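PDB 1RU4: pectate lyase from Erwinia chrysanthemi, which cleaves the pectate (polygalacturonate) of plant cell walls by beta-elimination, as its class of lyase does, using a right-handed parallel beta-helix scaffold. Local coordinates for residues W117-V122 / N139-T144; E49-K54 / I82-A87; N163-S168 / N196-C201. All coordinates share one frame; numbering follows the deposited sequence.

Contact 1: residues W117-V122 / N139-T144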
ATOM      1  N   TRP A 117      -1.090 -17.408  -1.546  1.00  7.19           N
ATOM      2  CA  TRP A 117      -0.367 -17.207  -0.295  1.00  5.99           C
ATOM      3  C   TRP A 117      -1.172 -16.213   0.533  1.00  5.40           C
ATOM      4  O   TRP A 117      -1.864 -15.358  -0.022  1.00  6.74           O
ATOM      5  CB  TRP A 117       1.031 -16.636  -0.551  1.00  5.32           C
ATOM      6  CG  TRP A 117       2.001 -17.643  -1.068  1.00  5.75           C
ATOM      7  CD1 TRP A 117       2.216 -17.978  -2.374  1.00  7.75           C
ATOM      8  CD2 TRP A 117       2.865 -18.481  -0.291  1.00  6.74           C
ATOM      9  NE1 TRP A 117       3.153 -18.978  -2.458  1.00  7.54           N
ATOM     10  CE2 TRP A 117       3.570 -19.306  -1.195  1.00  7.09           C
ATOM     11  CE3 TRP A 117       3.112 -18.614   1.082  1.00  6.36           C
ATOM     12  CZ2 TRP A 117       4.506 -20.258  -0.771  1.00  8.18           C
ATOM     13  CZ3 TRP A 117       4.046 -19.561   1.506  1.00  8.05           C
ATOM     14  CH2 TRP A 117       4.730 -20.370   0.579  1.00  9.72           C
ATOM     15  N   TYR A 118      -1.096 -16.334   1.854  1.00  6.57           N
ATOM     16  CA  TYR A 118      -1.783 -15.394   2.732  1.00  5.44           C
ATOM     17  C   TYR A 118      -0.842 -14.980   3.861  1.00  6.38           C
ATOM     18  O   TYR A 118      -0.619 -15.735   4.806  1.00  6.67           O
ATOM     19  CB  TYR A 118      -3.074 -16.012   3.295  1.00  5.61           C
ATOM     20  CG  TYR A 118      -4.078 -14.986   3.777  1.00  6.88           C
ATOM     21  CD1 TYR A 118      -5.296 -14.820   3.124  1.00  7.62           C
ATOM     22  CD2 TYR A 118      -3.787 -14.146   4.855  1.00  7.46           C
ATOM     23  CE1 TYR A 118      -6.201 -13.837   3.525  1.00 10.34           C
ATOM     24  CE2 TYR A 118      -4.682 -13.159   5.264  1.00  8.79           C
ATOM     25  CZ  TYR A 118      -5.885 -13.009   4.590  1.00  9.28           C
ATOM     26  OH  TYR A 118      -6.761 -12.011   4.960  1.00 10.90           O
ATOM     27  N   PHE A 119      -0.273 -13.783   3.730  1.00  5.79           N
ATOM     28  CA  PHE A 119       0.658 -13.237   4.719  1.00  5.66           C
ATOM     29  C   PHE A 119      -0.067 -12.317   5.696  1.00  5.77           C
ATOM     30  O   PHE A 119      -0.901 -11.514   5.287  1.00  5.96           O
ATOM     31  CB  PHE A 119       1.758 -12.424   4.024  1.00  4.23           C
ATOM     32  CG  PHE A 119       2.644 -13.229   3.115  1.00  5.30           C
ATOM     33  CD1 PHE A 119       2.318 -13.395   1.774  1.00  5.51           C
ATOM     34  CD2 PHE A 119       3.830 -13.787   3.591  1.00  5.72           C
ATOM     35  CE1 PHE A 119       3.156 -14.105   0.914  1.00  5.95           C
ATOM     36  CE2 PHE A 119       4.675 -14.498   2.741  1.00  7.24           C
ATOM     37  CZ  PHE A 119       4.337 -14.656   1.401  1.00  4.67           C
ATOM     38  N   LYS A 120       0.274 -12.411   6.980  1.00  5.13           N
ATOM     39  CA  LYS A 120      -0.324 -11.539   7.989  1.00  4.46           C
ATOM     40  C   LYS A 120       0.661 -11.201   9.106  1.00  4.99           C
ATOM     41  O   LYS A 120       1.265 -12.091   9.702  1.00  5.13           O
ATOM     42  CB  LYS A 120      -1.594 -12.174   8.572  1.00  4.79           C
ATOM     43  CG  LYS A 120      -2.382 -11.249   9.490  1.00  7.64           C
ATOM     44  CD  LYS A 120      -3.710 -11.861   9.913  1.00 10.07           C
ATOM     45  CE  LYS A 120      -4.501 -10.890  10.776  1.00 10.70           C
ATOM     46  NZ  LYS A 120      -5.838 -11.433  11.171  1.00 10.16           N
ATOM     47  N   GLY A 121       0.845  -9.907   9.357  1.00  4.39           N
ATOM     48  CA  GLY A 121       1.727  -9.464  10.428  1.00  5.37           C
ATOM     49  C   GLY A 121       3.211  -9.611  10.148  1.00  5.90           C
ATOM     50  O   GLY A 121       4.019  -9.688  11.077  1.00  7.25           O
ATOM     51  N   VAL A 122       3.568  -9.612   8.867  1.00  5.15           N
ATOM     52  CA  VAL A 122       4.951  -9.797   8.430  1.00  4.97           C
ATOM     53  C   VAL A 122       5.497  -8.526   7.771  1.00  3.89           C
ATOM     54  O   VAL A 122       4.760  -7.798   7.108  1.00  5.60           O
ATOM     55  CB  VAL A 122       5.034 -10.975   7.427  1.00  6.03           C
ATOM     56  CG1 VAL A 122       6.444 -11.134   6.887  1.00 10.68           C
ATOM     57  CG2 VAL A 122       4.567 -12.265   8.097  1.00  8.83           C
ATOM     58  N   ASN A 139      -2.938 -13.848  -4.204  1.00  6.01           N
ATOM     59  CA  ASN A 139      -2.178 -13.722  -2.967  1.00  6.35           C
ATOM     60  C   ASN A 139      -2.742 -12.581  -2.127  1.00  6.31           C
ATOM     61  O   ASN A 139      -3.307 -11.623  -2.661  1.00  6.96           O
ATOM     62  CB  ASN A 139      -0.700 -13.466  -3.279  1.00  6.22           C
ATOM     63  CG  ASN A 139      -0.065 -14.607  -4.050  1.00  7.40           C
ATOM     64  OD1 ASN A 139       0.019 -15.732  -3.560  1.00  6.76           O
ATOM     65  ND2 ASN A 139       0.387 -14.318  -5.263  1.00  4.89           N
ATOM     66  N   THR A 140      -2.600 -12.694  -0.811  1.00  5.53           N
ATOM     67  CA  THR A 140      -3.094 -11.665   0.096  1.00  5.76           C
ATOM     68  C   THR A 140      -2.008 -11.247   1.075  1.00  5.44           C
ATOM     69  O   THR A 140      -1.280 -12.085   1.604  1.00  4.62           O
ATOM     70  CB  THR A 140      -4.330 -12.148   0.882  1.00  6.29           C
ATOM     71  OG1 THR A 140      -5.356 -12.544  -0.038  1.00  7.97           O
ATOM     72  CG2 THR A 140      -4.868 -11.031   1.773  1.00  7.93           C
ATOM     73  N   PHE A 141      -1.889  -9.939   1.276  1.00  4.83           N
ATOM     74  CA  PHE A 141      -0.926  -9.370   2.211  1.00  4.69           C
ATOM     75  C   PHE A 141      -1.722  -8.503   3.175  1.00  5.41           C
ATOM     76  O   PHE A 141      -2.152  -7.406   2.818  1.00  5.87           O
ATOM     77  CB  PHE A 141       0.114  -8.521   1.461  1.00  5.19           C
ATOM     78  CG  PHE A 141       0.875  -9.283   0.410  1.00  4.32           C
ATOM     79  CD1 PHE A 141       0.325  -9.488  -0.853  1.00  6.85           C
ATOM     80  CD2 PHE A 141       2.126  -9.828   0.693  1.00  6.52           C
ATOM     81  CE1 PHE A 141       1.007 -10.230  -1.818  1.00  6.63           C
ATOM     82  CE2 PHE A 141       2.814 -10.571  -0.266  1.00  5.87           C
ATOM     83  CZ  PHE A 141       2.251 -10.773  -1.524  1.00  6.83           C
ATOM     84  N   GLU A 142      -1.947  -9.017   4.381  1.00  3.95           N
ATOM     85  CA  GLU A 142      -2.754  -8.314   5.374  1.00  4.12           C
ATOM     86  C   GLU A 142      -1.931  -7.883   6.579  1.00  3.83           C
ATOM     87  O   GLU A 142      -1.219  -8.689   7.172  1.00  3.92           O
ATOM     88  CB  GLU A 142      -3.925  -9.192   5.841  1.00  4.33           C
ATOM     89  CG  GLU A 142      -4.819  -8.498   6.872  1.00  5.01           C
ATOM     90  CD  GLU A 142      -5.975  -9.350   7.380  1.00  6.43           C
ATOM     91  OE1 GLU A 142      -5.995 -10.575   7.139  1.00  8.77           O
ATOM     92  OE2 GLU A 142      -6.871  -8.784   8.041  1.00  8.33           O
ATOM     93  N   ASN A 143      -2.058  -6.611   6.954  1.00  3.79           N
ATOM     94  CA  ASN A 143      -1.329  -6.056   8.091  1.00  4.09           C
ATOM     95  C   ASN A 143       0.166  -6.359   7.960  1.00  4.76           C
ATOM     96  O   ASN A 143       0.801  -6.878   8.884  1.00  5.09           O
ATOM     97  CB  ASN A 143      -1.892  -6.606   9.410  1.00  5.99           C
ATOM     98  CG  ASN A 143      -1.355  -5.871  10.629  1.00  6.62           C
ATOM     99  OD1 ASN A 143      -0.957  -4.707  10.543  1.00  8.30           O
ATOM    100  ND2 ASN A 143      -1.350  -6.546  11.772  1.00 10.97           N
ATOM    101  N   THR A 144       0.697  -6.073   6.774  1.00  3.89           N
ATOM    102  CA  THR A 144       2.114  -6.263   6.476  1.00  3.43           C
ATOM    103  C   THR A 144       2.788  -4.907   6.266  1.00  4.13           C
ATOM    104  O   THR A 144       2.118  -3.872   6.234  1.00  4.12           O
ATOM    105  CB  THR A 144       2.323  -7.131   5.205  1.00  3.92           C
ATOM    106  OG1 THR A 144       1.707  -6.500   4.073  1.00  5.28           O
ATOM    107  CG2 THR A 144       1.732  -8.519   5.398  1.00  4.33           C
TER
HETATM  108  O   HOH W   1      -4.588 -15.297  -0.700  1.00 10.33           O
HETATM  109  O   HOH W   2      -7.493 -12.063   8.941  1.00 14.92           O
HETATM  110  O   HOH W   3      -7.144  -8.806  11.195  1.00 16.11           O
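Y118 OH donates to E142 OE1 at 2.7 Å. The hydroxyl meets this oxygen from above the carboxylate plane, 47° out of it. The ring and carboxylate planes are steeply inclined to each other. K120 lies alongside E142, both chains extended, but its NZ is 4.1 Å from E142 OE1, beyond a salt bridge. Two waters join the pair, one from K120 NZ to E142 OE1 and one from NZ to OE2. The ammonium also donates to the carbonyl of S9. The tyrosine and the two waters together hold the carboxylate in place.

At the start of the pair, N139 OD1 takes the N-H of W117 N at 2.8 Å, in the carbonyl plane and on a lone pair. The first torsion of N139 (chi1 -62°) sets CG beside the backbone N, and the second then turns OD1 to W117 N. The same oxygen sits at the edge of the indole. Between these ends the strands are parallel and in register, with bonds such as E142 N to F119 O (2.9 Å). At the turn, G121 N binds E142 O and, weakly, N143 O.

Packing covers both faces. On the face of Y118, K120, T140 and E142, the T140 CG2 methyl sits over the tyrosine ring, 3.8 Å from the Y118 centroid, a CH-pi contact. On the other face, the F119 and F141 rings are nearly parallel, 7° apart. They are slid so far that they barely overlap, with centroids 5.2 Å apart. F119 CD1 approaches F141 CE2 to 3.5 Å.

F72 meets both W117 and F119 edge to face inside the beta-helix. Strand 82-86 pairs with the far edge of strand 117-120. W117 and N139 touch V112 of strand 110-112, while N139 and F141 touch V134 of strand 132-134.

Contact 2: residues E49-K54 / I82-A87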
ATOM      1  N   GLU A  49      -2.479 -24.970   5.370  1.00  8.01           N
ATOM      2  CA  GLU A  49      -1.674 -25.038   6.584  1.00  7.68           C
ATOM      3  C   GLU A  49      -1.021 -23.694   6.899  1.00  7.62           C
ATOM      4  O   GLU A  49      -1.025 -22.784   6.066  1.00  7.81           O
ATOM      5  CB  GLU A  49      -0.635 -26.156   6.472  1.00  9.71           C
ATOM      6  CG  GLU A  49      -1.275 -27.525   6.242  1.00 10.35           C
ATOM      7  CD  GLU A  49      -0.279 -28.665   6.136  1.00 11.66           C
ATOM      8  OE1 GLU A  49      -0.705 -29.827   6.314  1.00 13.17           O
ATOM      9  OE2 GLU A  49       0.913 -28.416   5.865  1.00  9.34           O
ATOM     10  N   LEU A  50      -0.453 -23.583   8.096  1.00  7.42           N
ATOM     11  CA  LEU A  50       0.075 -22.313   8.582  1.00  6.85           C
ATOM     12  C   LEU A  50       1.496 -22.360   9.130  1.00  7.35           C
ATOM     13  O   LEU A  50       1.818 -23.174  10.000  1.00  7.66           O
ATOM     14  CB  LEU A  50      -0.864 -21.756   9.663  1.00  6.91           C
ATOM     15  CG  LEU A  50      -0.391 -20.657  10.625  1.00  7.02           C
ATOM     16  CD1 LEU A  50      -0.172 -19.338   9.898  1.00  6.85           C
ATOM     17  CD2 LEU A  50      -1.423 -20.483  11.726  1.00  7.71           C
ATOM     18  N   ILE A  51       2.337 -21.465   8.620  1.00  7.01           N
ATOM     19  CA  ILE A  51       3.671 -21.267   9.170  1.00  6.56           C
ATOM     20  C   ILE A  51       3.508 -20.153  10.206  1.00  8.00           C
ATOM     21  O   ILE A  51       3.323 -18.981   9.856  1.00  7.31           O
ATOM     22  CB  ILE A  51       4.684 -20.833   8.078  1.00  5.11           C
ATOM     23  CG1 ILE A  51       4.815 -21.929   7.015  1.00  7.16           C
ATOM     24  CG2 ILE A  51       6.046 -20.540   8.705  1.00  7.26           C
ATOM     25  CD1 ILE A  51       5.779 -21.590   5.897  1.00  7.66           C
ATOM     26  N   LEU A  52       3.497 -20.539  11.477  1.00  7.43           N
ATOM     27  CA  LEU A  52       3.296 -19.593  12.567  1.00  6.68           C
ATOM     28  C   LEU A  52       4.631 -19.089  13.105  1.00  5.50           C
ATOM     29  O   LEU A  52       5.419 -19.850  13.673  1.00  6.82           O
ATOM     30  CB  LEU A  52       2.480 -20.239  13.686  1.00  7.81           C
ATOM     31  CG  LEU A  52       1.976 -19.308  14.788  1.00  6.93           C
ATOM     32  CD1 LEU A  52       0.989 -18.307  14.208  1.00  8.43           C
ATOM     33  CD2 LEU A  52       1.322 -20.124  15.892  1.00  9.12           C
ATOM     34  N   LEU A  53       4.868 -17.796  12.914  1.00  5.63           N
ATOM     35  CA  LEU A  53       6.121 -17.164  13.298  1.00  4.90           C
ATOM     36  C   LEU A  53       6.091 -16.554  14.694  1.00  5.97           C
ATOM     37  O   LEU A  53       5.194 -15.781  15.027  1.00  5.63           O
ATOM     38  CB  LEU A  53       6.463 -16.063  12.289  1.00  6.79           C
ATOM     39  CG  LEU A  53       6.503 -16.468  10.812  1.00  5.94           C
ATOM     40  CD1 LEU A  53       6.490 -15.230   9.930  1.00  5.66           C
ATOM     41  CD2 LEU A  53       7.734 -17.315  10.533  1.00  8.20           C
ATOM     42  N   LYS A  54       7.079 -16.899  15.511  1.00  6.43           N
ATOM     43  CA  LYS A  54       7.232 -16.257  16.810  1.00  6.84           C
ATOM     44  C   LYS A  54       7.578 -14.797  16.522  1.00  6.59           C
ATOM     45  O   LYS A  54       8.404 -14.515  15.651  1.00  7.13           O
ATOM     46  CB  LYS A  54       8.375 -16.910  17.591  1.00  8.82           C
ATOM     47  CG  LYS A  54       8.628 -16.303  18.960  1.00 10.46           C
ATOM     48  CD  LYS A  54       9.885 -16.880  19.584  1.00 15.00           C
ATOM     49  CE  LYS A  54      10.218 -16.197  20.900  1.00 18.06           C
ATOM     50  NZ  LYS A  54      11.500 -16.699  21.464  1.00 22.20           N
ATOM     51  N   ILE A  82      -1.840 -20.957   1.578  1.00  7.44           N
ATOM     52  CA  ILE A  82      -0.711 -21.254   2.453  1.00  7.63           C
ATOM     53  C   ILE A  82      -0.525 -20.005   3.305  1.00  7.61           C
ATOM     54  O   ILE A  82      -0.231 -18.925   2.787  1.00  8.11           O
ATOM     55  CB  ILE A  82       0.588 -21.542   1.674  1.00  7.58           C
ATOM     56  CG1 ILE A  82       0.413 -22.781   0.793  1.00  9.73           C
ATOM     57  CG2 ILE A  82       1.738 -21.759   2.652  1.00  9.03           C
ATOM     58  CD1 ILE A  82       1.608 -23.077  -0.093  1.00 11.02           C
ATOM     59  N   TYR A  83      -0.756 -20.150   4.605  1.00  6.85           N
ATOM     60  CA  TYR A  83      -0.671 -19.033   5.541  1.00  7.02           C
ATOM     61  C   TYR A  83       0.719 -18.851   6.142  1.00  7.27           C
ATOM     62  O   TYR A  83       1.371 -19.819   6.526  1.00  7.36           O
ATOM     63  CB  TYR A  83      -1.668 -19.227   6.686  1.00  6.76           C
ATOM     64  CG  TYR A  83      -3.125 -19.284   6.287  1.00  7.92           C
ATOM     65  CD1 TYR A  83      -3.779 -20.508   6.140  1.00  9.80           C
ATOM     66  CD2 TYR A  83      -3.871 -18.116   6.128  1.00  7.65           C
ATOM     67  CE1 TYR A  83      -5.144 -20.567   5.853  1.00 10.62           C
ATOM     68  CE2 TYR A  83      -5.234 -18.163   5.841  1.00  9.51           C
ATOM     69  CZ  TYR A  83      -5.863 -19.390   5.708  1.00 11.13           C
ATOM     70  OH  TYR A  83      -7.216 -19.437   5.447  1.00 15.24           O
ATOM     71  N   VAL A  84       1.159 -17.598   6.230  1.00  5.74           N
ATOM     72  CA  VAL A  84       2.418 -17.246   6.882  1.00  5.71           C
ATOM     73  C   VAL A  84       2.072 -16.062   7.780  1.00  6.25           C
ATOM     74  O   VAL A  84       1.706 -14.993   7.287  1.00  5.88           O
ATOM     75  CB  VAL A  84       3.505 -16.823   5.855  1.00  5.64           C
ATOM     76  CG1 VAL A  84       4.796 -16.441   6.572  1.00  6.73           C
ATOM     77  CG2 VAL A  84       3.772 -17.951   4.868  1.00  7.50           C
ATOM     78  N   ALA A  85       2.156 -16.254   9.094  1.00  5.70           N
ATOM     79  CA  ALA A  85       1.731 -15.205  10.015  1.00  5.67           C
ATOM     80  C   ALA A  85       2.460 -15.163  11.351  1.00  5.93           C
ATOM     81  O   ALA A  85       2.856 -16.196  11.894  1.00  6.52           O
ATOM     82  CB  ALA A  85       0.224 -15.303  10.251  1.00  7.10           C
ATOM     83  N   ALA A  86       2.632 -13.950  11.872  1.00  5.72           N
ATOM     84  CA  ALA A  86       3.204 -13.757  13.198  1.00  5.69           C
ATOM     85  C   ALA A  86       2.125 -14.097  14.224  1.00  6.33           C
ATOM     86  O   ALA A  86       0.970 -13.688  14.081  1.00  5.73           O
ATOM     87  CB  ALA A  86       3.671 -12.317  13.367  1.00  6.95           C
ATOM     88  N   ALA A  87       2.508 -14.852  15.248  1.00  5.29           N
ATOM     89  CA  ALA A  87       1.574 -15.305  16.278  1.00  4.86           C
ATOM     90  C   ALA A  87       1.027 -14.197  17.170  1.00  4.34           C
ATOM     91  O   ALA A  87       1.672 -13.166  17.363  1.00  4.94           O
ATOM     92  CB  ALA A  87       2.232 -16.377  17.136  1.00  5.68           C
TER
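L50 lays its CD1 methyl against Y83 CB, 3.5 Å away, and the two side chains cross at about a right angle. L50 CG is anti to the backbone N (chi1 163°), and the second torsion brings CD1 over to the neighbouring strand. The same L50 CD1 methyl reaches A85 CB at 4.1 Å. E49 O lies at the edge of the Y83 ring, in its plane, 3.6 Å from Y83 CD1.

Farther along, L52, on the same face as L50, rests its CD1 on A87 CB at 3.7 Å, just past the end of strand 82-86. The other face carries I51, L53, V84 and A86. There L53 CD1 meets V84 CG1 at 4.0 Å. I51 CD1 is a looser neighbour of V84 CG2, at 4.3 Å.

Five backbone hydrogen bonds tie the parallel strands. They run in turn from Y83 N to E49 O, I51 N to Y83 O, A85 N to I51 O, L53 N to A85 O and A87 N to L53 O. I51 N to Y83 O is 2.8 Å and nearly straight, 174° at the hydrogen.

Helix 38-44 covers I51 and L53, which both touch F38. On the opposite face, L52 packs on I16 and Y18, and Y83 touches I11. Strands 16-19 and 117-120 flank the pair. In-register parallel strands with aliphatic residues repeated from one turn to the next are characteristic of the parallel beta-helix, here near its N-terminal end.

Contact 3: residues N163-S168 / N196-C201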
ATOM      1  N   ASN A 163      -4.536  -9.999  -6.697  1.00  5.92           N
ATOM      2  CA  ASN A 163      -3.830  -9.902  -5.427  1.00  5.32           C
ATOM      3  C   ASN A 163      -4.477  -8.802  -4.594  1.00  6.44           C
ATOM      4  O   ASN A 163      -4.933  -7.792  -5.131  1.00  7.14           O
ATOM      5  CB  ASN A 163      -2.346  -9.616  -5.662  1.00  5.78           C
ATOM      6  CG  ASN A 163      -1.647 -10.746  -6.392  1.00  6.28           C
ATOM      7  OD1 ASN A 163      -1.542 -11.861  -5.878  1.00  6.20           O
ATOM      8  ND2 ASN A 163      -1.180 -10.469  -7.604  1.00  6.49           N
ATOM      9  N   THR A 164      -4.555  -9.027  -3.286  1.00  5.91           N
ATOM     10  CA  THR A 164      -5.198  -8.076  -2.387  1.00  5.26           C
ATOM     11  C   THR A 164      -4.237  -7.656  -1.284  1.00  5.42           C
ATOM     12  O   THR A 164      -3.656  -8.500  -0.600  1.00  6.10           O
ATOM     13  CB  THR A 164      -6.461  -8.688  -1.754  1.00  8.04           C
ATOM     14  OG1 THR A 164      -7.269  -9.280  -2.780  1.00  8.23           O
ATOM     15  CG2 THR A 164      -7.275  -7.615  -1.048  1.00 10.23           C
ATOM     16  N   VAL A 165      -4.054  -6.347  -1.141  1.00  4.11           N
ATOM     17  CA  VAL A 165      -3.175  -5.783  -0.119  1.00  3.51           C
ATOM     18  C   VAL A 165      -4.057  -5.009   0.858  1.00  4.03           C
ATOM     19  O   VAL A 165      -4.642  -3.982   0.507  1.00  4.87           O
ATOM     20  CB  VAL A 165      -2.113  -4.856  -0.753  1.00  3.16           C
ATOM     21  CG1 VAL A 165      -1.130  -4.372   0.302  1.00  3.59           C
ATOM     22  CG2 VAL A 165      -1.373  -5.590  -1.867  1.00  6.02           C
ATOM     23  N   ILE A 166      -4.156  -5.530   2.077  1.00  4.71           N
ATOM     24  CA  ILE A 166      -5.061  -5.009   3.102  1.00  4.54           C
ATOM     25  C   ILE A 166      -4.305  -4.456   4.306  1.00  4.24           C
ATOM     26  O   ILE A 166      -3.433  -5.129   4.854  1.00  4.26           O
ATOM     27  CB  ILE A 166      -5.977  -6.138   3.635  1.00  5.49           C
ATOM     28  CG1 ILE A 166      -6.678  -6.852   2.479  1.00  7.57           C
ATOM     29  CG2 ILE A 166      -6.994  -5.570   4.624  1.00  5.38           C
ATOM     30  CD1 ILE A 166      -7.351  -8.149   2.890  1.00  9.72           C
ATOM     31  N   ASN A 167      -4.674  -3.248   4.732  1.00  3.59           N
ATOM     32  CA  ASN A 167      -4.113  -2.633   5.936  1.00  3.70           C
ATOM     33  C   ASN A 167      -2.597  -2.756   6.034  1.00  4.63           C
ATOM     34  O   ASN A 167      -2.055  -3.096   7.092  1.00  4.51           O
ATOM     35  CB  ASN A 167      -4.774  -3.233   7.183  1.00  4.83           C
ATOM     36  CG  ASN A 167      -6.183  -2.725   7.396  1.00  4.09           C
ATOM     37  OD1 ASN A 167      -6.503  -1.589   7.045  1.00  5.76           O
ATOM     38  ND2 ASN A 167      -7.034  -3.561   7.980  1.00  6.15           N
ATOM     39  N   SER A 168      -1.914  -2.444   4.938  1.00  3.49           N
ATOM     40  CA  SER A 168      -0.465  -2.584   4.885  1.00  3.86           C
ATOM     41  C   SER A 168       0.257  -1.269   4.626  1.00  3.46           C
ATOM     42  O   SER A 168      -0.303  -0.343   4.032  1.00  3.68           O
ATOM     43  CB  SER A 168      -0.078  -3.630   3.841  1.00  4.38           C
ATOM     44  OG  SER A 168      -0.594  -4.902   4.208  1.00  4.08           O
ATOM     45  N   ASN A 196      -6.040  -6.499  -9.152  1.00  6.79           N
ATOM     46  CA  ASN A 196      -5.245  -6.120  -7.985  1.00  6.90           C
ATOM     47  C   ASN A 196      -5.891  -4.970  -7.211  1.00  7.11           C
ATOM     48  O   ASN A 196      -6.353  -3.992  -7.805  1.00  7.10           O
ATOM     49  CB  ASN A 196      -3.812  -5.787  -8.405  1.00  6.28           C
ATOM     50  CG  ASN A 196      -3.098  -6.985  -9.011  1.00  5.67           C
ATOM     51  OD1 ASN A 196      -3.082  -8.069  -8.426  1.00  5.11           O
ATOM     52  ND2 ASN A 196      -2.518  -6.800 -10.191  1.00  6.02           N
ATOM     53  N   ARG A 197      -5.950  -5.114  -5.888  1.00  6.43           N
ATOM     54  CA  ARG A 197      -6.653  -4.160  -5.024  1.00  8.40           C
ATOM     55  C   ARG A 197      -5.873  -3.799  -3.767  1.00  7.42           C
ATOM     56  O   ARG A 197      -5.169  -4.634  -3.203  1.00  6.98           O
ATOM     57  CB  ARG A 197      -8.003  -4.739  -4.591  1.00 12.71           C
ATOM     58  CG  ARG A 197      -8.963  -5.052  -5.719  1.00 16.17           C
ATOM     59  CD  ARG A 197     -10.258  -5.624  -5.173  1.00 20.45           C
ATOM     60  NE  ARG A 197     -10.960  -4.669  -4.317  1.00 23.64           N
ATOM     61  CZ  ARG A 197     -12.223  -4.804  -3.925  1.00 25.26           C
ATOM     62  NH1 ARG A 197     -12.933  -5.858  -4.310  1.00 26.94           N
ATOM     63  NH2 ARG A 197     -12.782  -3.880  -3.155  1.00 26.21           N
ATOM     64  N   PHE A 198      -6.052  -2.558  -3.316  1.00  4.57           N
ATOM     65  CA  PHE A 198      -5.420  -2.042  -2.100  1.00  4.77           C
ATOM     66  C   PHE A 198      -6.488  -1.400  -1.216  1.00  4.63           C
ATOM     67  O   PHE A 198      -7.253  -0.552  -1.678  1.00  6.52           O
ATOM     68  CB  PHE A 198      -4.358  -0.995  -2.457  1.00  3.84           C
ATOM     69  CG  PHE A 198      -3.209  -1.546  -3.246  1.00  5.20           C
ATOM     70  CD1 PHE A 198      -3.353  -1.836  -4.598  1.00  5.57           C
ATOM     71  CD2 PHE A 198      -1.989  -1.807  -2.632  1.00  6.25           C
ATOM     72  CE1 PHE A 198      -2.299  -2.382  -5.326  1.00  7.55           C
ATOM     73  CE2 PHE A 198      -0.929  -2.355  -3.352  1.00  7.03           C
ATOM     74  CZ  PHE A 198      -1.085  -2.644  -4.700  1.00  7.33           C
ATOM     75  N   VAL A 199      -6.549  -1.811   0.049  1.00  4.02           N
ATOM     76  CA  VAL A 199      -7.541  -1.274   0.983  1.00  4.24           C
ATOM     77  C   VAL A 199      -6.916  -0.991   2.350  1.00  4.35           C
ATOM     78  O   VAL A 199      -6.233  -1.845   2.914  1.00  5.38           O
ATOM     79  CB  VAL A 199      -8.736  -2.249   1.176  1.00  5.78           C
ATOM     80  CG1 VAL A 199      -9.819  -1.602   2.023  1.00  8.26           C
ATOM     81  CG2 VAL A 199      -9.304  -2.681  -0.167  1.00 10.24           C
ATOM     82  N   GLY A 200      -7.154   0.214   2.869  1.00  3.84           N
ATOM     83  CA  GLY A 200      -6.640   0.595   4.175  1.00  3.55           C
ATOM     84  C   GLY A 200      -5.127   0.684   4.272  1.00  4.28           C
ATOM     85  O   GLY A 200      -4.565   0.563   5.360  1.00  4.63           O
ATOM     86  N   CYS A 201      -4.471   0.939   3.144  1.00  4.19           N
ATOM     87  CA  CYS A 201      -3.012   0.990   3.089  1.00  3.48           C
ATOM     88  C   CYS A 201      -2.452   2.402   3.263  1.00  4.05           C
ATOM     89  O   CYS A 201      -3.152   3.388   3.037  1.00  4.48           O
ATOM     90  CB  CYS A 201      -2.525   0.414   1.754  1.00  3.74           C
ATOM     91  SG  CYS A 201      -2.846  -1.357   1.525  1.00  4.78           S
TER
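V165 packs tightly against the F198 ring on the buried face. V165 CB comes to 3.6 Å from F198 CD2, and V165 CG2 meets F198 CE2 at the same distance. The V165 CG1 branch, anti to the backbone N (chi1 -175°), also reaches C201 SG, 3.7 Å away. One valine thus touches both a ring and a thiol.

The beginning of the pair is also close-knit, but polar. N163 and N196 lie side by side with amide planes only 4° apart. N196 OD1 accepts two bonds, from N163 N at 3.0 Å and from N163 ND2 at 3.2 Å. The second is more bent, 136° at the hydrogen. Each amide has further partners: N163 OD1 accepts from N139 N, N163 ND2 bonds G136 O, and N196 ND2 bonds Q192 and G160. Such stacked, bonded asparagines form an asparagine ladder, as found at a turn of the beta-helix in other pectate lyases. N139 belongs to the same row.

The other face is looser and partly open to solvent. T164, I166, R197 and V199 point there and make few side-chain contacts across the pair. I166 CG2 only reaches V199 O, at 4.2 Å. The end of R197 leads away to a salt bridge with E223. Four backbone bonds hold the strands beneath this sparse face, including V199 N to V165 O at 2.9 Å.

At the turn, S168 OG bonds I166 O of its own segment and also T144 OG1. G200 O takes a bond from R355.

Strand 140-142 flanks strand 164-166, and strand 221-223 flanks 197-199. Inside the helix, I156 of strand 154-156 touches N163, N196 and F198. F186 of strand 186-188 touches V165, C201 and the F198 ring.

Overall arrangement
From the N terminus the chain first reaches contact 2, where 82-87 returns beside 49-54 and closes a loop of 27 residues. Contact 1 follows, closing 16 residues between 117-122 and 139-144. Contact 3 comes last, again closing 27 residues. The three are in series; none nests in or crosses another. All lie along one face of the beta-helix, so the strands stack in chain order. Y118 bonds to I82 and V84, joining contact 1 to contact 2. F141 O with I166 N joins it to contact 3. Contacts 2 and 3 do not touch; their centres are about 19 Å apart, with contact 1 between.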